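Long-range contacts in HTH-type transcriptional regulator cbl (Escherichia coli K12, PDB 2FYI), which may act as an accessory transcriptional regulator of the cys regulon and is represented here by its LysR-type cofactor-binding domain: residues W113-Y118 with I161-E166; L91-D96 with N176-D181; F85-S90 with G121-S126. One frame throughout, in Å; residues are numbered along the deposited sequence. Where two conformers were deposited one is given.

Contact 1 of 3, residues W113-Y118 with I161-E166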
loop_
_atom_site.group_PDB
_atom_site.type_symbol
_atom_site.label_atom_id
_atom_site.label_comp_id
_atom_site.label_asym_id
_atom_site.label_seq_id
_atom_site.Cartn_x
_atom_site.Cartn_y
_atom_site.Cartn_z
ATOM N N TRP A 113 -20.335 -2.654 -14.204
ATOM C CA TRP A 113 -20.184 -3.089 -12.805
ATOM C C TRP A 113 -19.373 -2.119 -11.975
ATOM O O TRP A 113 -18.591 -1.327 -12.525
ATOM C CB TRP A 113 -19.518 -4.438 -12.757
ATOM C CG TRP A 113 -20.193 -5.388 -13.625
ATOM C CD1 TRP A 113 -20.099 -5.497 -15.014
ATOM C CD2 TRP A 113 -21.095 -6.374 -13.208
ATOM N NE1 TRP A 113 -20.916 -6.511 -15.457
ATOM C CE2 TRP A 113 -21.542 -7.059 -14.368
ATOM C CE3 TRP A 113 -21.580 -6.747 -11.964
ATOM C CZ2 TRP A 113 -22.426 -8.089 -14.309
ATOM C CZ3 TRP A 113 -22.473 -7.741 -11.903
ATOM C CH2 TRP A 113 -22.888 -8.425 -13.069
ATOM N N PRO A 114 -19.559 -2.152 -10.645
ATOM C CA PRO A 114 -18.706 -1.359 -9.740
ATOM C C PRO A 114 -17.214 -1.718 -9.882
ATOM O O PRO A 114 -16.877 -2.864 -9.731
ATOM C CB PRO A 114 -19.239 -1.758 -8.341
ATOM C CG PRO A 114 -20.635 -2.185 -8.589
ATOM C CD PRO A 114 -20.603 -2.889 -9.911
ATOM N N LEU A 115 -16.330 -0.777 -10.183
ATOM C CA LEU A 115 -14.909 -1.132 -10.290
ATOM C C LEU A 115 -14.115 -0.827 -9.053
ATOM O O LEU A 115 -14.353 0.187 -8.363
ATOM C CB LEU A 115 -14.222 -0.390 -11.388
ATOM C CG LEU A 115 -14.707 -0.872 -12.727
ATOM C CD1 LEU A 115 -13.792 -0.296 -13.828
ATOM C CD2 LEU A 115 -14.742 -2.407 -12.731
ATOM N N ILE A 116 -13.144 -1.695 -8.791
ATOM C CA ILE A 116 -12.205 -1.478 -7.730
ATOM C C ILE A 116 -10.867 -1.492 -8.402
ATOM O O ILE A 116 -10.418 -2.513 -8.899
ATOM C CB ILE A 116 -12.261 -2.584 -6.702
ATOM C CG1 ILE A 116 -13.683 -2.789 -6.234
ATOM C CG2 ILE A 116 -11.362 -2.270 -5.511
ATOM C CD1 ILE A 116 -13.791 -4.030 -5.452
ATOM N N THR A 117 -10.225 -0.341 -8.446
ATOM C CA THR A 117 -8.990 -0.245 -9.193
ATOM C C THR A 117 -8.073 0.839 -8.662
ATOM O O THR A 117 -8.403 1.498 -7.673
ATOM C CB THR A 117 -9.244 -0.066 -10.678
ATOM O OG1 THR A 117 -8.077 -0.482 -11.376
ATOM C CG2 THR A 117 -9.532 1.358 -11.010
ATOM N N TYR A 118 -6.920 0.995 -9.305
ATOM C CA TYR A 118 -5.914 1.947 -8.841
ATOM C C TYR A 118 -6.386 3.376 -8.984
ATOM O O TYR A 118 -7.147 3.696 -9.871
ATOM C CB TYR A 118 -4.602 1.763 -9.607
ATOM C CG TYR A 118 -4.119 0.346 -9.559
ATOM C CD1 TYR A 118 -4.170 -0.454 -10.700
ATOM C CD2 TYR A 118 -3.662 -0.209 -8.370
ATOM C CE1 TYR A 118 -3.757 -1.767 -10.668
ATOM C CE2 TYR A 118 -3.247 -1.513 -8.325
ATOM C CZ TYR A 118 -3.305 -2.294 -9.485
ATOM O OH TYR A 118 -2.890 -3.607 -9.472
ATOM N N ILE A 161 -15.959 -5.526 -8.857
ATOM C CA ILE A 161 -14.906 -6.300 -9.510
ATOM C C ILE A 161 -13.602 -5.490 -9.612
ATOM O O ILE A 161 -13.602 -4.263 -9.440
ATOM C CB ILE A 161 -15.327 -6.720 -10.917
ATOM C CG1 ILE A 161 -15.504 -5.479 -11.790
ATOM C CG2 ILE A 161 -16.586 -7.535 -10.862
ATOM C CD1 ILE A 161 -16.288 -5.691 -13.021
ATOM N N GLY A 162 -12.489 -6.153 -9.894
ATOM C CA GLY A 162 -11.212 -5.457 -9.826
ATOM C C GLY A 162 -10.444 -5.459 -11.121
ATOM O O GLY A 162 -10.442 -6.453 -11.863
ATOM N N LEU A 163 -9.797 -4.338 -11.415
ATOM C CA LEU A 163 -8.781 -4.317 -12.463
ATOM C C LEU A 163 -7.428 -4.278 -11.782
ATOM O O LEU A 163 -7.125 -3.322 -11.070
ATOM C CB LEU A 163 -8.981 -3.122 -13.382
ATOM C CG LEU A 163 -10.134 -3.424 -14.351
ATOM C CD1 LEU A 163 -10.592 -2.208 -15.069
ATOM C CD2 LEU A 163 -9.729 -4.463 -15.360
ATOM N N VAL A 164 -6.644 -5.340 -11.930
ATOM C CA VAL A 164 -5.336 -5.424 -11.275
ATOM C C VAL A 164 -4.239 -5.781 -12.257
ATOM O O VAL A 164 -4.471 -6.503 -13.211
ATOM C CB VAL A 164 -5.312 -6.480 -10.168
ATOM C CG1 VAL A 164 -6.240 -6.107 -9.095
ATOM C CG2 VAL A 164 -5.709 -7.826 -10.714
ATOM N N ALA A 165 -3.046 -5.258 -12.008
ATOM C CA ALA A 165 -1.824 -5.696 -12.679
ATOM C C ALA A 165 -1.769 -7.228 -12.753
ATOM O O ALA A 165 -1.967 -7.883 -11.750
ATOM C CB ALA A 165 -0.639 -5.170 -11.900
ATOM N N GLU A 166 -1.482 -7.808 -13.914
ATOM C CA GLU A 166 -1.532 -9.271 -14.019
ATOM C C GLU A 166 -0.545 -9.999 -13.082
ATOM O O GLU A 166 -0.798 -11.114 -12.627
ATOM C CB GLU A 166 -1.330 -9.720 -15.466
ATOM C CG GLU A 166 0.018 -9.263 -16.051
ATOM C CD GLU A 166 0.315 -9.766 -17.483
ATOM O OE1 GLU A 166 1.082 -9.086 -18.201
ATOM O OE2 GLU A 166 -0.204 -10.828 -17.886
#

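Contact 2 of 3, residues L91-D96 with N176-D181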
loop_
_atom_site.group_PDB
_atom_site.type_symbol
_atom_site.label_atom_id
_atom_site.label_comp_id
_atom_site.label_asym_id
_atom_site.label_seq_id
_atom_site.Cartn_x
_atom_site.Cartn_y
_atom_site.Cartn_z
ATOM N N LEU A 91 -8.657 -8.881 -15.043
ATOM C CA LEU A 91 -9.917 -8.623 -14.354
ATOM C C LEU A 91 -10.051 -9.645 -13.255
ATOM O O LEU A 91 -9.963 -10.844 -13.507
ATOM C CB LEU A 91 -11.087 -8.693 -15.344
ATOM C CG LEU A 91 -12.468 -8.295 -14.816
ATOM C CD1 LEU A 91 -12.443 -6.898 -14.290
ATOM C CD2 LEU A 91 -13.512 -8.388 -15.879
ATOM N N LEU A 92 -10.224 -9.175 -12.026
ATOM C CA LEU A 92 -10.337 -10.084 -10.867
ATOM C C LEU A 92 -11.780 -10.187 -10.353
ATOM O O LEU A 92 -12.366 -9.202 -9.937
ATOM C CB LEU A 92 -9.399 -9.622 -9.749
ATOM C CG LEU A 92 -9.278 -10.462 -8.473
ATOM C CD1 LEU A 92 -8.689 -11.801 -8.789
ATOM C CD2 LEU A 92 -8.428 -9.750 -7.423
ATOM N N VAL A 93 -12.368 -11.368 -10.396
ATOM C CA VAL A 93 -13.785 -11.498 -10.017
ATOM C C VAL A 93 -14.035 -12.703 -9.139
ATOM O O VAL A 93 -13.262 -13.641 -9.159
ATOM C CB VAL A 93 -14.707 -11.672 -11.233
ATOM C CG1 VAL A 93 -14.609 -10.463 -12.120
ATOM C CG2 VAL A 93 -14.361 -12.928 -12.000
ATOM N N PRO A 94 -15.104 -12.686 -8.339
ATOM C CA PRO A 94 -15.428 -13.875 -7.548
ATOM C C PRO A 94 -15.756 -15.097 -8.402
ATOM O O PRO A 94 -16.196 -14.959 -9.540
ATOM C CB PRO A 94 -16.656 -13.444 -6.748
ATOM C CG PRO A 94 -16.660 -11.974 -6.795
ATOM C CD PRO A 94 -16.033 -11.576 -8.071
ATOM N N HIS A 95 -15.548 -16.282 -7.832
ATOM C CA HIS A 95 -15.695 -17.551 -8.562
ATOM C C HIS A 95 -16.989 -17.678 -9.368
ATOM O O HIS A 95 -16.980 -18.237 -10.474
ATOM C CB HIS A 95 -15.537 -18.782 -7.643
ATOM C CG HIS A 95 -14.158 -19.380 -7.645
ATOM N ND1 HIS A 95 -13.329 -19.350 -8.748
ATOM C CD2 HIS A 95 -13.475 -20.052 -6.685
ATOM C CE1 HIS A 95 -12.189 -19.954 -8.461
ATOM N NE2 HIS A 95 -12.249 -20.386 -7.214
ATOM N N ASP A 96 -18.096 -17.183 -8.826
ATOM C CA ASP A 96 -19.367 -17.422 -9.465
ATOM C C ASP A 96 -20.015 -16.161 -10.040
ATOM O O ASP A 96 -21.244 -16.066 -10.097
ATOM C CB ASP A 96 -20.299 -18.221 -8.527
ATOM C CG ASP A 96 -20.245 -19.829 -8.786
ATOM O OD1 ASP A 96 -19.195 -20.373 -9.286
ATOM O OD2 ASP A 96 -21.265 -20.563 -8.488
ATOM N N ASN A 176 -11.101 -18.051 -3.792
ATOM C CA ASN A 176 -12.339 -18.165 -4.539
ATOM C C ASN A 176 -12.497 -17.003 -5.485
ATOM O O ASN A 176 -13.617 -16.576 -5.773
ATOM C CB ASN A 176 -13.539 -18.141 -3.599
ATOM C CG ASN A 176 -13.535 -19.285 -2.643
ATOM O OD1 ASN A 176 -14.215 -20.285 -2.871
ATOM N ND2 ASN A 176 -12.756 -19.168 -1.570
ATOM N N LEU A 177 -11.377 -16.462 -5.929
ATOM C CA LEU A 177 -11.401 -15.452 -6.950
ATOM C C LEU A 177 -10.774 -16.062 -8.174
ATOM O O LEU A 177 -10.043 -17.044 -8.075
ATOM C CB LEU A 177 -10.584 -14.244 -6.522
ATOM C CG LEU A 177 -10.906 -13.586 -5.194
ATOM C CD1 LEU A 177 -10.126 -12.296 -5.128
ATOM C CD2 LEU A 177 -12.393 -13.335 -5.067
ATOM N N ILE A 178 -11.042 -15.462 -9.330
ATOM C CA ILE A 178 -10.486 -15.916 -10.602
ATOM C C ILE A 178 -10.071 -14.702 -11.442
ATOM O O ILE A 178 -10.720 -13.648 -11.382
ATOM C CB ILE A 178 -11.500 -16.823 -11.348
ATOM C CG1 ILE A 178 -11.039 -17.126 -12.771
ATOM C CG2 ILE A 178 -12.888 -16.204 -11.344
ATOM C CD1 ILE A 178 -11.766 -18.316 -13.402
ATOM N N ARG A 179 -8.978 -14.833 -12.192
ATOM C CA ARG A 179 -8.512 -13.758 -13.079
ATOM C C ARG A 179 -9.020 -13.958 -14.511
ATOM O O ARG A 179 -8.787 -14.984 -15.095
ATOM C CB ARG A 179 -6.985 -13.689 -13.053
ATOM C CG ARG A 179 -6.447 -12.790 -11.961
ATOM C CD ARG A 179 -5.145 -13.307 -11.284
ATOM N NE ARG A 179 -4.846 -12.540 -10.058
ATOM C CZ ARG A 179 -4.308 -11.307 -10.046
ATOM N NH1 ARG A 179 -3.963 -10.705 -11.190
ATOM N NH2 ARG A 179 -4.094 -10.677 -8.889
ATOM N N LEU A 180 -9.737 -13.001 -15.073
ATOM C CA LEU A 180 -10.164 -13.134 -16.463
ATOM C C LEU A 180 -9.254 -12.279 -17.352
ATOM O O LEU A 180 -8.873 -11.144 -16.982
ATOM C CB LEU A 180 -11.618 -12.727 -16.622
ATOM C CG LEU A 180 -12.662 -13.400 -15.710
ATOM C CD1 LEU A 180 -14.106 -12.968 -15.957
ATOM C CD2 LEU A 180 -12.518 -14.876 -15.865
ATOM N N ASP A 181 -8.869 -12.828 -18.500
ATOM C CA ASP A 181 -7.846 -12.226 -19.352
ATOM C C ASP A 181 -8.444 -11.052 -20.125
ATOM O O ASP A 181 -9.398 -11.228 -20.879
ATOM C CB ASP A 181 -7.328 -13.299 -20.321
ATOM C CG ASP A 181 -6.374 -12.740 -21.400
ATOM O OD1 ASP A 181 -6.505 -11.557 -21.773
ATOM O OD2 ASP A 181 -5.493 -13.489 -21.902
#

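Contact 3 of 3, residues F85-S90 with G121-S126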
loop_
_atom_site.group_PDB
_atom_site.type_symbol
_atom_site.label_atom_id
_atom_site.label_comp_id
_atom_site.label_asym_id
_atom_site.label_seq_id
_atom_site.Cartn_x
_atom_site.Cartn_y
_atom_site.Cartn_z
ATOM N N PHE A 85 10.238 -4.405 -18.115
ATOM C CA PHE A 85 9.385 -5.345 -18.837
ATOM C C PHE A 85 8.011 -4.721 -19.060
ATOM O O PHE A 85 7.707 -3.663 -18.497
ATOM C CB PHE A 85 9.257 -6.668 -18.088
ATOM C CG PHE A 85 8.692 -6.514 -16.728
ATOM C CD1 PHE A 85 7.316 -6.467 -16.540
ATOM C CD2 PHE A 85 9.538 -6.344 -15.621
ATOM C CE1 PHE A 85 6.774 -6.289 -15.270
ATOM C CE2 PHE A 85 9.005 -6.157 -14.330
ATOM C CZ PHE A 85 7.612 -6.127 -14.154
ATOM N N ARG A 86 7.186 -5.363 -19.890
ATOM C CA ARG A 86 5.800 -4.915 -20.095
ATOM C C ARG A 86 4.744 -5.767 -19.411
ATOM O O ARG A 86 4.963 -6.934 -19.116
ATOM C CB ARG A 86 5.484 -4.708 -21.559
ATOM C CG ARG A 86 6.281 -3.573 -22.076
ATOM C CD ARG A 86 6.573 -3.756 -23.519
ATOM N NE ARG A 86 5.774 -2.822 -24.306
ATOM C CZ ARG A 86 4.585 -3.084 -24.862
ATOM N NH1 ARG A 86 3.993 -4.294 -24.761
ATOM N NH2 ARG A 86 3.983 -2.112 -25.541
ATOM N N TRP A 87 3.609 -5.148 -19.110
ATOM C CA TRP A 87 2.548 -5.830 -18.384
ATOM C C TRP A 87 1.184 -5.250 -18.644
ATOM O O TRP A 87 1.062 -4.093 -19.063
ATOM C CB TRP A 87 2.817 -5.768 -16.910
ATOM C CG TRP A 87 2.818 -4.410 -16.357
ATOM C CD1 TRP A 87 3.878 -3.575 -16.257
ATOM C CD2 TRP A 87 1.699 -3.716 -15.777
ATOM N NE1 TRP A 87 3.505 -2.401 -15.641
ATOM C CE2 TRP A 87 2.170 -2.464 -15.334
ATOM C CE3 TRP A 87 0.343 -4.036 -15.585
ATOM C CZ2 TRP A 87 1.331 -1.526 -14.707
ATOM C CZ3 TRP A 87 -0.484 -3.105 -14.962
ATOM C CH2 TRP A 87 0.013 -1.862 -14.537
ATOM N N HIS A 88 0.164 -6.066 -18.381
ATOM C CA HIS A 88 -1.222 -5.710 -18.653
ATOM C C HIS A 88 -2.082 -5.857 -17.428
ATOM O O HIS A 88 -1.779 -6.636 -16.518
ATOM C CB HIS A 88 -1.805 -6.666 -19.668
ATOM C CG HIS A 88 -1.365 -6.414 -21.067
ATOM N ND1 HIS A 88 -2.085 -5.627 -21.938
ATOM C CD2 HIS A 88 -0.296 -6.863 -21.761
ATOM C CE1 HIS A 88 -1.475 -5.589 -23.108
ATOM N NE2 HIS A 88 -0.389 -6.333 -23.027
ATOM N N HIS A 89 -3.204 -5.152 -17.422
ATOM C CA HIS A 89 -4.184 -5.365 -16.367
ATOM C C HIS A 89 -4.995 -6.609 -16.637
ATOM O O HIS A 89 -5.272 -6.967 -17.791
ATOM C CB HIS A 89 -5.138 -4.201 -16.277
ATOM C CG HIS A 89 -4.499 -2.937 -15.820
ATOM N ND1 HIS A 89 -4.242 -1.887 -16.674
ATOM C CD2 HIS A 89 -4.058 -2.556 -14.602
ATOM C CE1 HIS A 89 -3.670 -0.910 -15.997
ATOM N NE2 HIS A 89 -3.553 -1.288 -14.736
ATOM N N SER A 90 -5.409 -7.273 -15.579
ATOM C CA SER A 90 -6.413 -8.274 -15.786
ATOM C C SER A 90 -7.612 -8.089 -14.840
ATOM O O SER A 90 -7.627 -7.196 -13.992
ATOM C CB SER A 90 -5.817 -9.682 -15.824
ATOM O OG SER A 90 -5.390 -10.115 -14.556
ATOM N N GLY A 121 -3.018 8.115 -11.750
ATOM C CA GLY A 121 -1.604 8.390 -11.600
ATOM C C GLY A 121 -0.785 7.165 -11.261
ATOM O O GLY A 121 0.449 7.212 -11.295
ATOM N N ILE A 122 -1.446 6.059 -10.933
ATOM C CA ILE A 122 -0.712 4.891 -10.453
ATOM C C ILE A 122 -1.190 3.528 -10.971
ATOM O O ILE A 122 -2.387 3.281 -11.165
ATOM C CB ILE A 122 -0.618 4.848 -8.902
ATOM C CG1 ILE A 122 -1.986 4.574 -8.276
ATOM C CG2 ILE A 122 -0.019 6.126 -8.366
ATOM C CD1 ILE A 122 -1.939 3.524 -7.253
ATOM N N THR A 123 -0.208 2.653 -11.161
ATOM C CA THR A 123 -0.367 1.335 -11.777
ATOM C C THR A 123 -1.273 1.275 -13.019
ATOM O O THR A 123 -2.224 0.489 -13.116
ATOM C CB THR A 123 -0.679 0.296 -10.693
ATOM O OG1 THR A 123 0.271 0.481 -9.648
ATOM C CG2 THR A 123 -0.494 -1.119 -11.196
ATOM N N GLY A 124 -0.956 2.152 -13.961
ATOM C CA GLY A 124 -1.527 2.103 -15.291
ATOM C C GLY A 124 -2.977 2.485 -15.407
ATOM O O GLY A 124 -3.643 2.082 -16.337
ATOM N N ARG A 125 -3.459 3.279 -14.468
ATOM C CA ARG A 125 -4.874 3.616 -14.384
ATOM C C ARG A 125 -5.331 4.279 -15.668
ATOM O O ARG A 125 -6.487 4.130 -16.095
ATOM C CB ARG A 125 -5.114 4.532 -13.179
ATOM C CG ARG A 125 -6.434 5.226 -13.181
ATOM C CD ARG A 125 -7.604 4.253 -13.104
ATOM N NE ARG A 125 -8.825 5.028 -13.275
ATOM C CZ ARG A 125 -9.479 5.650 -12.296
ATOM N NH1 ARG A 125 -9.099 5.558 -11.029
ATOM N NH2 ARG A 125 -10.536 6.367 -12.594
ATOM N N SER A 126 -4.419 5.000 -16.303
ATOM C CA SER A 126 -4.820 5.759 -17.465
ATOM C C SER A 126 -5.013 4.863 -18.676
ATOM O O SER A 126 -5.714 5.238 -19.606
ATOM C CB SER A 126 -3.814 6.842 -17.779
ATOM O OG SER A 126 -2.578 6.211 -17.930
#

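Contact 1 of 3, residues W113-Y118 with I161-E166
Strands 115-118 and 161-165 are parallel neighbours in the α/β sheet of one lobe of this LysR-type domain, whose fold is that of the periplasmic binding proteins. Their axes approach to 4.6 Å. I161 N donates to P114 O, and I116 N to I161 O, both nearly along the C=O axis. L163 N gives its hydrogen to I116 O from above the carbonyl plane.

L115, I161 and L163 share one face of the sheet; L115 and L163 also pack on helix 125-134. I161 can be followed outward from CB. CG1 sits in the crowded position between backbone N and carbonyl carbon (chi1 65°). This brings CG1 to 3.3 Å from L115 CD2, with P114 O also near. The chain then extends, and CD1 ends 3.5 Å from W113 CB, where the two side chains cross at about a right angle. L163 CD1 meets the other branch of L115, 3.9 Å from L115 CD1. On the opposite face I116 and V164 both pack on I151 of helix 148-157.

The side-chain hydrogen bonds lie at the C-terminal end. A165 N lies at the edge of the Y118 ring, in its plane, and its N-H reaches Y118 OH at 3.0 Å with an angle of 159°. The Y118 hydroxyl also bonds S148 OG. An alanine in place of Y118 would remove the ring and its hydroxyl, and would probably leave A165 N without this acceptor and S148 without this partner. T117 OG1, anti to its backbone N, donates in plane to a lone pair of L163 O at 3.0 Å.

Contact 2 of 3, residues L91-D96 with N176-D181
V93 is at the apolar centre. Its CG2, in the crowded position between backbone N and carbonyl carbon, meets I178 CG2 at 3.7 Å. The two side chains lie side by side and point the same way. L180 CD1 closes on the same V93 CG2 from further along, at 4.0 Å. L91 adds its CB on this face, beside L180.

The other face is carried by L92. Its CG is anti to the backbone N (chi1 -176°), and CD2 comes to 3.8 Å from L177 CD1 in an oblique crossing. L92 CD1 rests on the aliphatic part of R179, 4.0 Å from R179 CG. The guanidinium goes on to S168 and to a salt bridge with E174.

Between these faces runs an antiparallel pair of strands. L91 with L180 and V93 with I178 are the hydrogen-bonded pairs, each joined by two N-H to O bonds. The V93 N to I178 O bond is nearly straight at 174°. L92 with R179 is a non-hydrogen-bonded pair.

The polar edge is at H95 and N176, both exposed. H95 N donates to N176 O at 2.8 Å from above the carbonyl plane. The imidazole lays one face over the backbone, with N176 C 3.4 Å above its plane and toward the rim. L177 N lies over the ring centre.

Helix 148-157 covers the L92 and L177 face through K152 and V155. Strand 91-94 has strand 177-180 on one side and strand 161-165 on the other, where L92 pairs with G162.

Contact 3 of 3, residues F85-S90 with G121-S126
W87 and H89 point from the same strand toward the turn at T123 and G124, with their rings set edge against face. The benzo edge of W87 meets one face of the imidazole, with W87 CZ3 3.5 Å above the H89 plane and offset toward its rim. H89 CD2 in turn lies in the plane of the indole. H89 turns its own ring edge to the turn. H89 NE2 donates to T123 O at 2.7 Å, with an N-H...O angle of 162°. The acceptor is in the ring plane, and the donor is in the carbonyl plane. The next carbonyl also comes to this edge, with G124 O 3.0 Å from H89 CE1.

T123 crosses W87 at about a right angle. Its CG2, anti to the backbone N, touches W87 CH2 at 3.5 Å. Indole NE1 bonds S70, and T123 OG1 bonds T23.

G124 has a positive phi (71°) and is the N-cap residue of helix 125-134. A CB on it would fall 2.8 Å from H89 CE1.

Strand 79-94 is one of the links between the two lobes. The contact therefore probably lies at the hinge between them, and probably beside the cleft where LysR-type domains, like the periplasmic binding proteins they resemble, usually bind their small-molecule effectors.

Overall arrangement
Contacts 1 and 2 are strand pairings in the same lobe, and contact 3 lies nearer the centre of the chain, about 18 Å from contact 2 between centres. Contact 1 is buried and parallel. Contact 2 is antiparallel, and its histidine end is exposed. Contact 3 is buried but small, and relies on aromatic side chains meeting a turn. Strand 79-94 serves contacts 2 and 3. Strand 161-165 of contact 1 lies beside it, and backbone pairs join G162 to L92 and V164 to S90. Leucine, isoleucine and valine dominate the first two contacts. Contact 3 instead turns on one histidine hydrogen bond to a backbone carbonyl; Y118 of contact 1 packs against T123 of contact 3.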